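PDB 3KEW: DHHA1 domain protein from Clostridium perfringens, which is a probable alanyl-tRNA synthetase-like protein that binds zinc and probably acts, like related editing domains, in hydrolysing mischarged alanine-specific tRNA. Local coordinates for residues L6-K17 and L34-G42. Residues are numbered along the deposited sequence; the frame is centred on the assembly and turned at random.
Sequences LYYEDQYIKEFK and LDQTAFFPG
The F40 ring turns its edge to the face of Y7, an edge-to-face pair with planes at 72°. F40 CD2 lies 3.6 Å from Y7 CD2. F40 CA adds a CH-pi contact over the Y7 ring, 4.1 Å from its centroid. With CG between its backbone N and carbonyl carbon (chi1 51°), Y7 sets its ring alongside F39-P41, and Y7 OH lies 3.3 Å from P41 CD. Tyrosine suits this place, being broad enough for F40 and long enough to reach the proline.

F16 is arranged differently. A38 N lies over its face near the rim, 3.4 Å from F16 CZ, while Q36 O and L34 CD2 sit at its edge and F39 meets it rim to rim. A38 suits the middle: its small CB fits among L6, I13 and F16, packing 3.7 Å from F16 CE2. The branched end of L6 rests on Q36 CG.

Two hydrogen bonds tie the segments. L6 N donates to T37 O (2.7 Å), continuing the parallel pairing of strands 4-5 and 36-37. Q36, long and extended beyond CG, carries its amide NE2 to K17 O (2.8 Å), the donor tilted 23° from the carbonyl plane. T37 OG1 accepts from F39 N in an ST turn and also bonds H70.

The contact thus joins the N-terminal 3-10 turn and first barrel strand, 15-26, to the chain leaving the second, 29-34. F16 pairs with C84 of strand 82-86, F39 packs on V58 and V61 of strand 56-64, and Y7 touches R91 of helix 88-112.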
ATOM      1  N   LEU A   6      12.036  -6.412   4.001  1.00 45.89           N
ATOM      2  CA  LEU A   6      12.384  -5.081   4.519  1.00 44.98           C
ATOM      3  C   LEU A   6      11.253  -4.056   4.454  1.00 44.38           C
ATOM      4  O   LEU A   6      11.142  -3.202   5.336  1.00 47.89           O
ATOM      5  CB  LEU A   6      13.639  -4.546   3.814  1.00 45.81           C
ATOM      6  CG  LEU A   6      14.965  -5.248   4.158  1.00 47.12           C
ATOM      7  CD1 LEU A   6      16.071  -4.828   3.210  1.00 44.57           C
ATOM      8  CD2 LEU A   6      15.370  -4.974   5.609  1.00 42.97           C
ATOM      9  N   TYR A   7      10.404  -4.179   3.430  1.00 47.21           N
ATOM     10  CA  TYR A   7       9.244  -3.303   3.219  1.00 42.50           C
ATOM     11  C   TYR A   7       8.261  -3.258   4.389  1.00 46.37           C
ATOM     12  O   TYR A   7       7.553  -2.268   4.560  1.00 48.40           O
ATOM     13  CB  TYR A   7       8.527  -3.634   1.896  1.00 42.65           C
ATOM     14  CG  TYR A   7       8.162  -5.089   1.657  1.00 40.46           C
ATOM     15  CD1 TYR A   7       8.952  -5.902   0.840  1.00 49.29           C
ATOM     16  CD2 TYR A   7       7.008  -5.641   2.218  1.00 34.71           C
ATOM     17  CE1 TYR A   7       8.617  -7.231   0.613  1.00 45.53           C
ATOM     18  CE2 TYR A   7       6.671  -6.959   2.000  1.00 40.24           C
ATOM     19  CZ  TYR A   7       7.476  -7.748   1.201  1.00 50.45           C
ATOM     20  OH  TYR A   7       7.118  -9.055   0.976  1.00 48.87           O
ATOM     21  N   TYR A   8       8.211  -4.330   5.178  1.00 43.96           N
ATOM     22  CA  TYR A   8       7.404  -4.368   6.397  1.00 43.42           C
ATOM     23  C   TYR A   8       8.184  -3.971   7.662  1.00 47.56           C
ATOM     24  O   TYR A   8       7.607  -3.900   8.747  1.00 51.81           O
ATOM     25  CB  TYR A   8       6.786  -5.753   6.603  1.00 49.10           C
ATOM     26  CG  TYR A   8       5.587  -6.091   5.732  1.00 52.14           C
ATOM     27  CD1 TYR A   8       5.366  -7.408   5.311  1.00 53.02           C
ATOM     28  CD2 TYR A   8       4.673  -5.105   5.326  1.00 58.68           C
ATOM     29  CE1 TYR A   8       4.262  -7.746   4.522  1.00 42.91           C
ATOM     30  CE2 TYR A   8       3.562  -5.430   4.520  1.00 49.56           C
ATOM     31  CZ  TYR A   8       3.368  -6.752   4.123  1.00 50.92           C
ATOM     32  OH  TYR A   8       2.287  -7.091   3.336  1.00 47.28           O
ATOM     33  N   GLU A   9       9.488  -3.727   7.524  1.00 45.47           N
ATOM     34  CA  GLU A   9      10.322  -3.307   8.653  1.00 45.11           C
ATOM     35  C   GLU A   9      10.541  -1.795   8.637  1.00 44.59           C
ATOM     36  O   GLU A   9      10.368  -1.120   9.657  1.00 45.33           O
ATOM     37  CB  GLU A   9      11.670  -4.052   8.659  1.00 41.05           C
ATOM     38  CG  GLU A   9      11.571  -5.581   8.846  1.00 44.28           C
ATOM     39  CD  GLU A   9      10.731  -5.981  10.050  1.00 53.25           C
ATOM     40  OE1 GLU A   9      10.957  -5.439  11.153  1.00 55.21           O
ATOM     41  OE2 GLU A   9       9.835  -6.841   9.886  1.00 57.98           O
ATOM     42  N   ASP A  10      10.923  -1.291   7.469  1.00 44.61           N
ATOM     43  CA  ASP A  10      11.060   0.135   7.201  1.00 44.52           C
ATOM     44  C   ASP A  10      10.630   0.392   5.762  1.00 44.64           C
ATOM     45  O   ASP A  10      11.357   0.088   4.813  1.00 40.40           O
ATOM     46  CB  ASP A  10      12.506   0.591   7.432  1.00 41.95           C
ATOM     47  CG  ASP A  10      12.699   2.102   7.266  1.00 49.77           C
ATOM     48  OD1 ASP A  10      13.830   2.553   7.521  1.00 49.57           O
ATOM     49  OD2 ASP A  10      11.752   2.843   6.893  1.00 46.80           O
ATOM     50  N   GLN A  11       9.451   0.978   5.611  1.00 45.74           N
ATOM     51  CA  GLN A  11       8.861   1.200   4.290  1.00 45.23           C
ATOM     52  C   GLN A  11       9.524   2.319   3.485  1.00 40.20           C
ATOM     53  O   GLN A  11       9.207   2.501   2.321  1.00 40.30           O
ATOM     54  CB  GLN A  11       7.351   1.447   4.405  1.00 43.59           C
ATOM     55  CG  GLN A  11       6.942   2.582   5.320  1.00 46.03           C
ATOM     56  CD  GLN A  11       6.663   2.121   6.732  1.00 44.34           C
ATOM     57  OE1 GLN A  11       7.578   1.750   7.467  1.00 52.29           O
ATOM     58  NE2 GLN A  11       5.398   2.148   7.125  1.00 53.36           N
ATOM     59  N   TYR A  12      10.439   3.060   4.111  1.00 41.95           N
ATOM     60  CA  TYR A  12      11.137   4.154   3.446  1.00 42.81           C
ATOM     61  C   TYR A  12      12.508   3.776   2.909  1.00 44.95           C
ATOM     62  O   TYR A  12      13.164   4.609   2.288  1.00 45.02           O
ATOM     63  CB  TYR A  12      11.247   5.375   4.359  1.00 44.82           C
ATOM     64  CG  TYR A  12       9.925   6.059   4.600  1.00 46.72           C
ATOM     65  CD1 TYR A  12       9.211   5.837   5.778  1.00 49.31           C
ATOM     66  CD2 TYR A  12       9.382   6.920   3.652  1.00 41.88           C
ATOM     67  CE1 TYR A  12       8.000   6.455   6.003  1.00 52.15           C
ATOM     68  CE2 TYR A  12       8.155   7.538   3.866  1.00 48.99           C
ATOM     69  CZ  TYR A  12       7.476   7.306   5.047  1.00 49.69           C
ATOM     70  OH  TYR A  12       6.262   7.919   5.278  1.00 48.74           O
ATOM     71  N   ILE A  13      12.936   2.533   3.140  1.00 48.53           N
ATOM     72  CA  ILE A  13      14.177   2.025   2.553  1.00 45.11           C
ATOM     73  C   ILE A  13      13.986   1.930   1.043  1.00 45.81           C
ATOM     74  O   ILE A  13      13.099   1.213   0.568  1.00 47.88           O
ATOM     75  CB  ILE A  13      14.598   0.635   3.133  1.00 49.77           C
ATOM     76  CG1 ILE A  13      15.000   0.747   4.604  1.00 45.51           C
ATOM     77  CG2 ILE A  13      15.753   0.016   2.322  1.00 47.07           C
ATOM     78  CD1 ILE A  13      15.213  -0.598   5.277  1.00 45.07           C
ATOM     79  N   LYS A  14      14.800   2.675   0.301  1.00 44.95           N
ATOM     80  CA  LYS A  14      14.733   2.656  -1.158  1.00 48.05           C
ATOM     81  C   LYS A  14      15.982   2.084  -1.842  1.00 48.18           C
ATOM     82  O   LYS A  14      15.949   1.774  -3.035  1.00 48.97           O
ATOM     83  CB  LYS A  14      14.383   4.049  -1.704  1.00 50.82           C
ATOM     84  CG  LYS A  14      15.415   5.143  -1.469  1.00 45.66           C
ATOM     85  CD  LYS A  14      14.905   6.465  -2.061  1.00 55.64           C
ATOM     86  CE  LYS A  14      16.034   7.352  -2.568  1.00 62.13           C
ATOM     87  NZ  LYS A  14      16.596   8.232  -1.511  1.00 69.94           N
ATOM     88  N   GLU A  15      17.080   1.967  -1.091  1.00 51.64           N
ATOM     89  CA  GLU A  15      18.303   1.281  -1.543  1.00 50.68           C
ATOM     90  C   GLU A  15      18.779   0.345  -0.453  1.00 50.73           C
ATOM     91  O   GLU A  15      18.713   0.687   0.739  1.00 49.86           O
ATOM     92  CB  GLU A  15      19.438   2.254  -1.820  1.00 50.43           C
ATOM     93  CG  GLU A  15      19.180   3.287  -2.881  1.00 65.96           C
ATOM     94  CD  GLU A  15      20.204   4.394  -2.826  1.00 73.02           C
ATOM     95  OE1 GLU A  15      19.820   5.564  -3.041  1.00 78.73           O
ATOM     96  OE2 GLU A  15      21.388   4.089  -2.548  1.00 65.85           O
ATOM     97  N   PHE A  16      19.289  -0.815  -0.866  1.00 49.41           N
ATOM     98  CA  PHE A  16      19.742  -1.848   0.066  1.00 48.89           C
ATOM     99  C   PHE A  16      20.734  -2.818  -0.570  1.00 48.64           C
ATOM    100  O   PHE A  16      20.942  -2.819  -1.796  1.00 44.40           O
ATOM    101  CB  PHE A  16      18.551  -2.605   0.676  1.00 48.98           C
ATOM    102  CG  PHE A  16      17.783  -3.443  -0.315  1.00 55.05           C
ATOM    103  CD1 PHE A  16      17.922  -4.825  -0.318  1.00 51.45           C
ATOM    104  CD2 PHE A  16      16.911  -2.855  -1.235  1.00 52.03           C
ATOM    105  CE1 PHE A  16      17.226  -5.609  -1.232  1.00 55.17           C
ATOM    106  CE2 PHE A  16      16.208  -3.634  -2.151  1.00 54.47           C
ATOM    107  CZ  PHE A  16      16.363  -5.019  -2.141  1.00 53.38           C
ATOM    108  N   LYS A  17      21.351  -3.630   0.286  1.00 47.58           N
ATOM    109  CA  LYS A  17      22.319  -4.633  -0.124  1.00 46.73           C
ATOM    110  C   LYS A  17      21.657  -5.997  -0.104  1.00 47.03           C
ATOM    111  O   LYS A  17      20.933  -6.346   0.835  1.00 48.31           O
ATOM    112  CB  LYS A  17      23.556  -4.605   0.787  1.00 53.72           C
ATOM    113  CG  LYS A  17      24.793  -3.900   0.204  1.00 49.11           C
ATOM    114  CD  LYS A  17      24.535  -2.483  -0.272  1.00 62.05           C
ATOM    115  CE  LYS A  17      25.797  -1.802  -0.801  1.00 65.04           C
ATOM    116  NZ  LYS A  17      26.228  -2.318  -2.133  1.00 78.79           N
ATOM    117  N   LEU A  34      16.273 -13.406  -3.065  1.00 49.69           N
ATOM    118  CA  LEU A  34      17.263 -12.590  -2.348  1.00 49.03           C
ATOM    119  C   LEU A  34      17.237 -12.930  -0.861  1.00 49.19           C
ATOM    120  O   LEU A  34      16.214 -13.397  -0.352  1.00 48.76           O
ATOM    121  CB  LEU A  34      16.973 -11.099  -2.532  1.00 46.14           C
ATOM    122  CG  LEU A  34      17.711 -10.235  -3.563  1.00 58.86           C
ATOM    123  CD1 LEU A  34      17.913 -10.909  -4.907  1.00 60.10           C
ATOM    124  CD2 LEU A  34      16.957  -8.928  -3.750  1.00 53.45           C
ATOM    125  N   ASP A  35      18.366 -12.717  -0.178  1.00 52.14           N
ATOM    126  CA  ASP A  35      18.450 -12.948   1.268  1.00 54.77           C
ATOM    127  C   ASP A  35      17.541 -11.984   2.040  1.00 54.55           C
ATOM    128  O   ASP A  35      16.876 -12.375   3.005  1.00 54.97           O
ATOM    129  CB  ASP A  35      19.910 -12.896   1.767  1.00 56.76           C
ATOM    130  CG  ASP A  35      20.539 -11.489   1.696  1.00 62.77           C
ATOM    131  OD1 ASP A  35      21.065 -11.035   2.732  1.00 66.49           O
ATOM    132  OD2 ASP A  35      20.521 -10.840   0.627  1.00 58.42           O
ATOM    133  N   GLN A  36      17.508 -10.733   1.578  1.00 55.41           N
ATOM    134  CA  GLN A  36      16.630  -9.686   2.110  1.00 52.37           C
ATOM    135  C   GLN A  36      16.139  -8.821   0.960  1.00 49.79           C
ATOM    136  O   GLN A  36      16.884  -8.555   0.018  1.00 48.50           O
ATOM    137  CB  GLN A  36      17.354  -8.834   3.168  1.00 46.50           C
ATOM    138  CG  GLN A  36      18.521  -7.973   2.683  1.00 48.69           C
ATOM    139  CD  GLN A  36      19.274  -7.315   3.826  1.00 53.37           C
ATOM    140  OE1 GLN A  36      18.791  -7.256   4.959  1.00 53.26           O
ATOM    141  NE2 GLN A  36      20.469  -6.826   3.535  1.00 52.29           N
ATOM    142  N   THR A  37      14.882  -8.399   1.018  1.00 50.39           N
ATOM    143  CA  THR A  37      14.353  -7.553  -0.050  1.00 49.31           C
ATOM    144  C   THR A  37      13.448  -6.423   0.448  1.00 47.12           C
ATOM    145  O   THR A  37      12.690  -6.582   1.409  1.00 45.39           O
ATOM    146  CB  THR A  37      13.704  -8.384  -1.200  1.00 51.00           C
ATOM    147  OG1 THR A  37      13.452  -7.536  -2.327  1.00 54.96           O
ATOM    148  CG2 THR A  37      12.412  -9.072  -0.754  1.00 44.99           C
ATOM    149  N   ALA A  38      13.571  -5.276  -0.203  1.00 43.69           N
ATOM    150  CA  ALA A  38      12.663  -4.155   0.001  1.00 43.82           C
ATOM    151  C   ALA A  38      11.686  -4.036  -1.172  1.00 45.44           C
ATOM    152  O   ALA A  38      10.911  -3.087  -1.238  1.00 46.97           O
ATOM    153  CB  ALA A  38      13.457  -2.848   0.185  1.00 37.68           C
ATOM    154  N   PHE A  39      11.734  -4.994  -2.105  1.00 44.81           N
ATOM    155  CA  PHE A  39      10.786  -5.032  -3.225  1.00 41.07           C
ATOM    156  C   PHE A  39       9.467  -5.639  -2.749  1.00 44.77           C
ATOM    157  O   PHE A  39       9.414  -6.822  -2.385  1.00 43.60           O
ATOM    158  CB  PHE A  39      11.344  -5.819  -4.427  1.00 34.61           C
ATOM    159  CG  PHE A  39      12.499  -5.135  -5.139  1.00 40.58           C
ATOM    160  CD1 PHE A  39      12.268  -4.328  -6.254  1.00 38.32           C
ATOM    161  CD2 PHE A  39      13.810  -5.306  -4.706  1.00 45.67           C
ATOM    162  CE1 PHE A  39      13.320  -3.675  -6.904  1.00 44.99           C
ATOM    163  CE2 PHE A  39      14.876  -4.674  -5.361  1.00 40.20           C
ATOM    164  CZ  PHE A  39      14.628  -3.849  -6.459  1.00 39.46           C
ATOM    165  N   PHE A  40       8.415  -4.814  -2.727  1.00 44.31           N
ATOM    166  CA  PHE A  40       7.051  -5.254  -2.400  1.00 43.93           C
ATOM    167  C   PHE A  40       6.557  -6.079  -3.583  1.00 45.60           C
ATOM    168  O   PHE A  40       6.698  -5.632  -4.734  1.00 41.82           O
ATOM    169  CB  PHE A  40       6.155  -4.024  -2.186  1.00 45.34           C
ATOM    170  CG  PHE A  40       4.790  -4.320  -1.595  1.00 45.70           C
ATOM    171  CD1 PHE A  40       3.641  -3.757  -2.159  1.00 42.38           C
ATOM    172  CD2 PHE A  40       4.652  -5.121  -0.462  1.00 46.30           C
ATOM    173  CE1 PHE A  40       2.374  -3.996  -1.610  1.00 44.69           C
ATOM    174  CE2 PHE A  40       3.395  -5.372   0.092  1.00 43.56           C
ATOM    175  CZ  PHE A  40       2.249  -4.799  -0.478  1.00 41.12           C
ATOM    176  N   PRO A  41       6.053  -7.305  -3.323  1.00 45.70           N
ATOM    177  CA  PRO A  41       5.444  -8.140  -4.378  1.00 48.71           C
ATOM    178  C   PRO A  41       4.006  -7.740  -4.775  1.00 54.04           C
ATOM    179  O   PRO A  41       3.514  -8.163  -5.836  1.00 50.79           O
ATOM    180  CB  PRO A  41       5.452  -9.546  -3.757  1.00 48.14           C
ATOM    181  CG  PRO A  41       5.377  -9.308  -2.280  1.00 47.22           C
ATOM    182  CD  PRO A  41       6.073  -7.997  -2.018  1.00 43.88           C
ATOM    183  N   GLY A  42       3.362  -6.924  -3.943  1.00 49.80           N
ATOM    184  CA  GLY A  42       1.941  -6.622  -4.079  1.00 52.52           C
ATOM    185  C   GLY A  42       1.179  -7.139  -2.874  1.00 52.35           C
ATOM    186  O   GLY A  42       1.653  -8.047  -2.192  1.00 55.59           O
TER